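Local coordinates for arginyl-trna synthetase (Thermus thermophilus, PDB 1IQ0), which probably attaches L-arginine to tRNA(Arg) at the expense of ATP, as a monomeric class I aminoacyl-tRNA synthetase, at residues A5-M17 with E57-E69. Numbering follows the deposited sequence.
Sequences ALEEAIAQALKEM and ELKDRLPLPEFVE
Leu58, Leu62, Pro65 and Phe67 meet successive turns of helix 3-15 in the N-terminal domain of this arginyl-tRNA synthetase, a small alpha/beta unit in which helices 3-15 and 51-60 pack against a four-stranded antiparallel sheet. The segment 57-69 leaves helix 51-60 at Arg61 and runs back along helix 3-15, as the CA pairing of Leu14 with Leu58, Ala13 with Leu62 and Leu6 with Pro65 indicates.

Apolar packing makes up most of the 638 Å² buried. The two methyls of Leu58 divide their contacts on segment 5-17: CD2 meets Ile10 CG2 at 3.9 Å, the two side chains crossing at about a right angle, while CD1 touches Ala13 CB, Leu14 CD2 and Met17 CE. With CG anti to the backbone N (chi1 177°), Leu62 brings CD1 to 3.4 Å from Ala9 O and also against Ala13 CB. Of the paired CA atoms, those of Ala13 and Leu62 are closest, 5.7 Å apart, consistent with the small alanine side chain; Ile10 and Leu62 also both touch Phe80 on strand 77-82, which ties the contact to the sheet. Farther along, Pro65 CG lies 4.1 Å from Ala9 CB. The type I turn from Pro65 to Val68 carries the Phe67 ring, whose edge receives Ala5 CB while Pro65 CB sits 3.4 Å above one face, offset toward the rim.

Polar contacts gather at the C-terminal end of helix 3-15. The extended Arg61 chain runs at a slant across that of Met17, with Arg61 CD 3.5 Å from Met17 CG. Arg61 NE lies 3.2 Å from Glu57 OE2, a salt bridge of charge alone because the oxygen sits well out of the guanidinium plane. Arg61 NH1 approaches Glu16 O near that plane, but the 121° N-H...O angle makes this hydrogen bond weak. Beside it, Met17 bends at chi3 (-71°), and its SD rests 3.6 Å from Glu57 CG.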
ATOM      1  N   ALA A   5     -10.013 -14.626  17.365  1.00 38.34           N
ATOM      2  CA  ALA A   5     -10.452 -15.043  18.690  1.00 36.66           C
ATOM      3  C   ALA A   5     -10.193 -16.542  18.816  1.00 37.73           C
ATOM      4  O   ALA A   5      -9.847 -17.042  19.889  1.00 37.19           O
ATOM      5  CB  ALA A   5     -11.933 -14.745  18.869  1.00 30.86           C
ATOM      6  N   LEU A   6     -10.342 -17.249  17.703  1.00 31.91           N
ATOM      7  CA  LEU A   6     -10.122 -18.686  17.688  1.00 32.04           C
ATOM      8  C   LEU A   6      -8.630 -19.007  17.808  1.00 35.86           C
ATOM      9  O   LEU A   6      -8.247 -19.950  18.497  1.00 38.70           O
ATOM     10  CB  LEU A   6     -10.697 -19.289  16.407  1.00 27.50           C
ATOM     11  CG  LEU A   6     -10.617 -20.808  16.239  1.00 29.82           C
ATOM     12  CD1 LEU A   6     -11.106 -21.525  17.503  1.00 25.00           C
ATOM     13  CD2 LEU A   6     -11.463 -21.205  15.028  1.00 29.53           C
ATOM     14  N   GLU A   7      -7.791 -18.221  17.143  1.00 35.27           N
ATOM     15  CA  GLU A   7      -6.353 -18.439  17.210  1.00 36.26           C
ATOM     16  C   GLU A   7      -5.864 -18.106  18.615  1.00 35.49           C
ATOM     17  O   GLU A   7      -4.961 -18.754  19.132  1.00 35.19           O
ATOM     18  CB  GLU A   7      -5.623 -17.564  16.186  1.00 39.56           C
ATOM     19  CG  GLU A   7      -6.141 -17.732  14.772  1.00 40.57           C
ATOM     20  CD  GLU A   7      -5.329 -16.969  13.745  1.00 41.87           C
ATOM     21  OE1 GLU A   7      -4.929 -15.820  14.035  1.00 43.09           O
ATOM     22  OE2 GLU A   7      -5.104 -17.519  12.645  1.00 41.76           O
ATOM     23  N   GLU A   8      -6.465 -17.093  19.230  1.00 39.00           N
ATOM     24  CA  GLU A   8      -6.078 -16.702  20.580  1.00 41.88           C
ATOM     25  C   GLU A   8      -6.379 -17.835  21.554  1.00 41.37           C
ATOM     26  O   GLU A   8      -5.546 -18.185  22.388  1.00 42.75           O
ATOM     27  CB  GLU A   8      -6.830 -15.440  21.009  1.00 56.44           C
ATOM     28  CG  GLU A   8      -6.549 -15.010  22.444  1.00 66.10           C
ATOM     29  CD  GLU A   8      -5.061 -14.871  22.734  1.00 71.39           C
ATOM     30  OE1 GLU A   8      -4.380 -14.110  22.015  1.00 74.22           O
ATOM     31  OE2 GLU A   8      -4.575 -15.520  23.683  1.00 70.25           O
ATOM     32  N   ALA A   9      -7.572 -18.410  21.443  1.00 41.61           N
ATOM     33  CA  ALA A   9      -7.961 -19.502  22.323  1.00 40.56           C
ATOM     34  C   ALA A   9      -7.058 -20.715  22.116  1.00 40.33           C
ATOM     35  O   ALA A   9      -6.786 -21.464  23.057  1.00 39.53           O
ATOM     36  CB  ALA A   9      -9.414 -19.878  22.079  1.00 28.61           C
ATOM     37  N   ILE A  10      -6.595 -20.909  20.883  1.00 34.48           N
ATOM     38  CA  ILE A  10      -5.716 -22.034  20.568  1.00 34.21           C
ATOM     39  C   ILE A  10      -4.323 -21.801  21.144  1.00 38.18           C
ATOM     40  O   ILE A  10      -3.717 -22.709  21.705  1.00 40.14           O
ATOM     41  CB  ILE A  10      -5.585 -22.236  19.041  1.00 24.69           C
ATOM     42  CG1 ILE A  10      -6.921 -22.714  18.463  1.00 26.03           C
ATOM     43  CG2 ILE A  10      -4.469 -23.230  18.737  1.00 22.75           C
ATOM     44  CD1 ILE A  10      -6.923 -22.822  16.951  1.00 30.38           C
ATOM     45  N   ALA A  11      -3.822 -20.578  20.990  1.00 39.21           N
ATOM     46  CA  ALA A  11      -2.502 -20.212  21.496  1.00 41.60           C
ATOM     47  C   ALA A  11      -2.457 -20.455  23.000  1.00 44.70           C
ATOM     48  O   ALA A  11      -1.600 -21.186  23.506  1.00 45.19           O
ATOM     49  CB  ALA A  11      -2.220 -18.743  21.199  1.00 38.20           C
ATOM     50  N   GLN A  12      -3.399 -19.837  23.704  1.00 55.58           N
ATOM     51  CA  GLN A  12      -3.492 -19.964  25.148  1.00 58.17           C
ATOM     52  C   GLN A  12      -3.498 -21.434  25.544  1.00 59.12           C
ATOM     53  O   GLN A  12      -2.925 -21.815  26.564  1.00 60.72           O
ATOM     54  CB  GLN A  12      -4.770 -19.283  25.643  1.00 69.60           C
ATOM     55  CG  GLN A  12      -4.608 -18.576  26.971  1.00 73.65           C
ATOM     56  CD  GLN A  12      -3.481 -17.561  26.946  1.00 76.77           C
ATOM     57  OE1 GLN A  12      -3.460 -16.655  26.110  1.00 79.15           O
ATOM     58  NE2 GLN A  12      -2.534 -17.708  27.864  1.00 76.67           N
ATOM     59  N   ALA A  13      -4.140 -22.259  24.724  1.00 53.47           N
ATOM     60  CA  ALA A  13      -4.228 -23.691  24.985  1.00 54.11           C
ATOM     61  C   ALA A  13      -2.904 -24.403  24.720  1.00 55.26           C
ATOM     62  O   ALA A  13      -2.598 -25.411  25.357  1.00 56.19           O
ATOM     63  CB  ALA A  13      -5.329 -24.308  24.133  1.00 62.54           C
ATOM     64  N   LEU A  14      -2.128 -23.878  23.775  1.00 89.14           N
ATOM     65  CA  LEU A  14      -0.836 -24.463  23.427  1.00 91.21           C
ATOM     66  C   LEU A  14       0.205 -24.188  24.508  1.00 93.62           C
ATOM     67  O   LEU A  14       1.136 -24.972  24.697  1.00 96.13           O
ATOM     68  CB  LEU A  14      -0.350 -23.914  22.080  1.00 65.14           C
ATOM     69  CG  LEU A  14      -1.073 -24.430  20.829  1.00 62.71           C
ATOM     70  CD1 LEU A  14      -0.703 -23.585  19.619  1.00 63.75           C
ATOM     71  CD2 LEU A  14      -0.704 -25.884  20.597  1.00 61.04           C
ATOM     72  N   LYS A  15       0.045 -23.073  25.215  1.00 67.09           N
ATOM     73  CA  LYS A  15       0.966 -22.712  26.285  1.00 70.26           C
ATOM     74  C   LYS A  15       0.743 -23.617  27.491  1.00 74.79           C
ATOM     75  O   LYS A  15       1.695 -23.998  28.173  1.00 77.22           O
ATOM     76  CB  LYS A  15       0.768 -21.244  26.677  1.00 63.53           C
ATOM     77  CG  LYS A  15       1.380 -20.261  25.688  1.00 64.94           C
ATOM     78  CD  LYS A  15       0.625 -18.934  25.624  1.00 62.30           C
ATOM     79  CE  LYS A  15       0.589 -18.213  26.960  1.00 60.38           C
ATOM     80  NZ  LYS A  15      -0.126 -16.907  26.857  1.00 55.95           N
ATOM     81  N   GLU A  16      -0.515 -23.971  27.742  1.00123.53           N
ATOM     82  CA  GLU A  16      -0.861 -24.837  28.866  1.00126.39           C
ATOM     83  C   GLU A  16      -0.443 -26.287  28.638  1.00128.22           C
ATOM     84  O   GLU A  16      -0.701 -27.152  29.476  1.00129.30           O
ATOM     85  CB  GLU A  16      -2.366 -24.782  29.146  1.00 92.62           C
ATOM     86  CG  GLU A  16      -2.837 -23.483  29.777  1.00 94.51           C
ATOM     87  CD  GLU A  16      -4.306 -23.519  30.152  1.00 97.18           C
ATOM     88  OE1 GLU A  16      -4.702 -24.420  30.922  1.00 96.00           O
ATOM     89  OE2 GLU A  16      -5.065 -22.648  29.680  1.00 98.55           O
ATOM     90  N   MET A  17       0.195 -26.552  27.502  1.00 95.31           N
ATOM     91  CA  MET A  17       0.659 -27.898  27.181  1.00 96.73           C
ATOM     92  C   MET A  17       2.179 -27.908  27.122  1.00 97.45           C
ATOM     93  O   MET A  17       2.811 -28.959  27.236  1.00 98.27           O
ATOM     94  CB  MET A  17       0.099 -28.359  25.834  1.00 93.10           C
ATOM     95  CG  MET A  17      -1.414 -28.437  25.765  1.00 94.37           C
ATOM     96  SD  MET A  17      -1.963 -29.193  24.222  1.00 95.76           S
ATOM     97  CE  MET A  17      -1.565 -27.903  23.066  1.00 97.38           C
ATOM     98  N   GLU A  57      -4.714 -34.004  21.011  1.00 56.11           N
ATOM     99  CA  GLU A  57      -4.197 -33.447  22.255  1.00 56.95           C
ATOM    100  C   GLU A  57      -4.740 -32.034  22.444  1.00 55.03           C
ATOM    101  O   GLU A  57      -5.281 -31.695  23.501  1.00 53.64           O
ATOM    102  CB  GLU A  57      -2.665 -33.410  22.206  1.00100.38           C
ATOM    103  CG  GLU A  57      -1.998 -32.640  23.340  1.00105.26           C
ATOM    104  CD  GLU A  57      -2.183 -33.301  24.690  1.00106.61           C
ATOM    105  OE1 GLU A  57      -1.774 -34.471  24.837  1.00108.90           O
ATOM    106  OE2 GLU A  57      -2.732 -32.649  25.603  1.00104.26           O
ATOM    107  N   LEU A  58      -4.590 -31.215  21.407  1.00 49.61           N
ATOM    108  CA  LEU A  58      -5.060 -29.836  21.439  1.00 48.33           C
ATOM    109  C   LEU A  58      -6.561 -29.796  21.701  1.00 44.60           C
ATOM    110  O   LEU A  58      -7.052 -28.966  22.466  1.00 44.12           O
ATOM    111  CB  LEU A  58      -4.743 -29.145  20.111  1.00 54.57           C
ATOM    112  CG  LEU A  58      -5.186 -27.686  19.964  1.00 56.31           C
ATOM    113  CD1 LEU A  58      -4.608 -26.854  21.101  1.00 56.21           C
ATOM    114  CD2 LEU A  58      -4.722 -27.149  18.617  1.00 56.59           C
ATOM    115  N   LYS A  59      -7.284 -30.703  21.059  1.00 40.01           N
ATOM    116  CA  LYS A  59      -8.727 -30.780  21.222  1.00 43.50           C
ATOM    117  C   LYS A  59      -9.083 -31.041  22.683  1.00 46.17           C
ATOM    118  O   LYS A  59     -10.049 -30.489  23.206  1.00 46.45           O
ATOM    119  CB  LYS A  59      -9.293 -31.903  20.350  1.00 52.84           C
ATOM    120  CG  LYS A  59     -10.802 -32.041  20.414  1.00 49.36           C
ATOM    121  CD  LYS A  59     -11.271 -33.279  19.667  1.00 51.50           C
ATOM    122  CE  LYS A  59     -12.788 -33.347  19.607  1.00 48.95           C
ATOM    123  NZ  LYS A  59     -13.389 -33.194  20.957  1.00 41.49           N
ATOM    124  N   ASP A  60      -8.287 -31.881  23.337  1.00 57.66           N
ATOM    125  CA  ASP A  60      -8.516 -32.244  24.732  1.00 60.64           C
ATOM    126  C   ASP A  60      -8.355 -31.100  25.734  1.00 60.38           C
ATOM    127  O   ASP A  60      -9.074 -31.039  26.733  1.00 60.82           O
ATOM    128  CB  ASP A  60      -7.588 -33.400  25.116  1.00 76.40           C
ATOM    129  CG  ASP A  60      -7.868 -34.659  24.316  1.00 79.64           C
ATOM    130  OD1 ASP A  60      -7.121 -35.645  24.477  1.00 83.26           O
ATOM    131  OD2 ASP A  60      -8.836 -34.666  23.527  1.00 81.55           O
ATOM    132  N   ARG A  61      -7.420 -30.195  25.474  1.00 48.38           N
ATOM    133  CA  ARG A  61      -7.191 -29.078  26.381  1.00 50.82           C
ATOM    134  C   ARG A  61      -7.658 -27.740  25.826  1.00 48.03           C
ATOM    135  O   ARG A  61      -7.198 -26.688  26.273  1.00 48.79           O
ATOM    136  CB  ARG A  61      -5.704 -28.981  26.732  1.00 89.11           C
ATOM    137  CG  ARG A  61      -5.146 -30.220  27.398  1.00 96.20           C
ATOM    138  CD  ARG A  61      -3.715 -30.008  27.846  1.00103.23           C
ATOM    139  NE  ARG A  61      -3.165 -31.209  28.465  1.00107.84           N
ATOM    140  CZ  ARG A  61      -1.954 -31.286  29.006  1.00110.57           C
ATOM    141  NH1 ARG A  61      -1.158 -30.226  29.010  1.00110.50           N
ATOM    142  NH2 ARG A  61      -1.540 -32.424  29.546  1.00112.37           N
ATOM    143  N   LEU A  62      -8.572 -27.771  24.860  1.00 56.16           N
ATOM    144  CA  LEU A  62      -9.064 -26.532  24.269  1.00 49.12           C
ATOM    145  C   LEU A  62     -10.494 -26.179  24.651  1.00 45.87           C
ATOM    146  O   LEU A  62     -11.441 -26.832  24.215  1.00 46.07           O
ATOM    147  CB  LEU A  62      -8.963 -26.590  22.745  1.00 44.24           C
ATOM    148  CG  LEU A  62      -9.509 -25.361  22.006  1.00 42.01           C
ATOM    149  CD1 LEU A  62      -8.776 -24.108  22.456  1.00 40.42           C
ATOM    150  CD2 LEU A  62      -9.350 -25.555  20.510  1.00 41.73           C
ATOM    151  N   PRO A  63     -10.668 -25.140  25.481  1.00 44.21           N
ATOM    152  CA  PRO A  63     -12.017 -24.735  25.881  1.00 44.95           C
ATOM    153  C   PRO A  63     -12.649 -24.042  24.672  1.00 45.75           C
ATOM    154  O   PRO A  63     -12.215 -22.963  24.262  1.00 46.23           O
ATOM    155  CB  PRO A  63     -11.755 -23.783  27.043  1.00 39.88           C
ATOM    156  CG  PRO A  63     -10.470 -23.129  26.640  1.00 37.58           C
ATOM    157  CD  PRO A  63      -9.649 -24.293  26.125  1.00 41.09           C
ATOM    158  N   LEU A  64     -13.664 -24.678  24.100  1.00 41.42           N
ATOM    159  CA  LEU A  64     -14.335 -24.152  22.915  1.00 38.82           C
ATOM    160  C   LEU A  64     -15.012 -22.799  23.069  1.00 35.88           C
ATOM    161  O   LEU A  64     -15.793 -22.587  23.996  1.00 36.09           O
ATOM    162  CB  LEU A  64     -15.373 -25.160  22.413  1.00 31.79           C
ATOM    163  CG  LEU A  64     -14.861 -26.553  22.029  1.00 31.92           C
ATOM    164  CD1 LEU A  64     -16.042 -27.433  21.624  1.00 30.33           C
ATOM    165  CD2 LEU A  64     -13.848 -26.445  20.889  1.00 30.84           C
ATOM    166  N   PRO A  65     -14.706 -21.852  22.165  1.00 30.52           N
ATOM    167  CA  PRO A  65     -15.351 -20.538  22.259  1.00 28.49           C
ATOM    168  C   PRO A  65     -16.833 -20.840  22.017  1.00 28.10           C
ATOM    169  O   PRO A  65     -17.151 -21.830  21.348  1.00 26.96           O
ATOM    170  CB  PRO A  65     -14.727 -19.763  21.104  1.00 26.24           C
ATOM    171  CG  PRO A  65     -13.353 -20.372  20.991  1.00 27.58           C
ATOM    172  CD  PRO A  65     -13.639 -21.850  21.148  1.00 27.53           C
ATOM    173  N   GLU A  66     -17.734 -20.015  22.546  1.00 31.85           N
ATOM    174  CA  GLU A  66     -19.167 -20.267  22.381  1.00 34.35           C
ATOM    175  C   GLU A  66     -19.649 -20.327  20.934  1.00 33.52           C
ATOM    176  O   GLU A  66     -20.725 -20.857  20.665  1.00 34.91           O
ATOM    177  CB  GLU A  66     -19.997 -19.228  23.166  1.00 33.89           C
ATOM    178  CG  GLU A  66     -19.896 -17.775  22.689  1.00 38.47           C
ATOM    179  CD  GLU A  66     -20.673 -17.509  21.406  1.00 42.31           C
ATOM    180  OE1 GLU A  66     -21.829 -17.971  21.298  1.00 41.94           O
ATOM    181  OE2 GLU A  66     -20.134 -16.824  20.509  1.00 41.91           O
ATOM    182  N   PHE A  67     -18.860 -19.803  19.999  1.00 36.13           N
ATOM    183  CA  PHE A  67     -19.267 -19.816  18.600  1.00 34.11           C
ATOM    184  C   PHE A  67     -18.839 -21.071  17.849  1.00 33.92           C
ATOM    185  O   PHE A  67     -19.186 -21.245  16.680  1.00 34.01           O
ATOM    186  CB  PHE A  67     -18.762 -18.554  17.878  1.00 32.40           C
ATOM    187  CG  PHE A  67     -17.272 -18.340  17.968  1.00 33.92           C
ATOM    188  CD1 PHE A  67     -16.394 -19.112  17.215  1.00 31.63           C
ATOM    189  CD2 PHE A  67     -16.749 -17.353  18.802  1.00 32.25           C
ATOM    190  CE1 PHE A  67     -15.011 -18.907  17.288  1.00 30.34           C
ATOM    191  CE2 PHE A  67     -15.369 -17.138  18.884  1.00 33.54           C
ATOM    192  CZ  PHE A  67     -14.499 -17.919  18.123  1.00 31.04           C
ATOM    193  N   VAL A  68     -18.101 -21.953  18.519  1.00 26.96           N
ATOM    194  CA  VAL A  68     -17.657 -23.196  17.888  1.00 27.53           C
ATOM    195  C   VAL A  68     -18.573 -24.363  18.259  1.00 30.09           C
ATOM    196  O   VAL A  68     -18.768 -24.676  19.435  1.00 30.82           O
ATOM    197  CB  VAL A  68     -16.204 -23.551  18.278  1.00 28.62           C
ATOM    198  CG1 VAL A  68     -15.821 -24.912  17.693  1.00 24.35           C
ATOM    199  CG2 VAL A  68     -15.254 -22.480  17.753  1.00 27.07           C
ATOM    200  N   GLU A  69     -19.131 -24.997  17.235  1.00 32.58           N
ATOM    201  CA  GLU A  69     -20.042 -26.121  17.409  1.00 35.20           C
ATOM    202  C   GLU A  69     -19.298 -27.383  17.831  1.00 31.80           C
ATOM    203  O   GLU A  69     -19.691 -28.056  18.783  1.00 28.06           O
ATOM    204  CB  GLU A  69     -20.784 -26.386  16.094  1.00 44.28           C
ATOM    205  CG  GLU A  69     -21.801 -27.524  16.128  1.00 57.35           C
ATOM    206  CD  GLU A  69     -23.178 -27.070  16.576  1.00 59.01           C
ATOM    207  OE1 GLU A  69     -23.377 -26.837  17.787  1.00 61.74           O
ATOM    208  OE2 GLU A  69     -24.063 -26.937  15.704  1.00 65.06           O
TER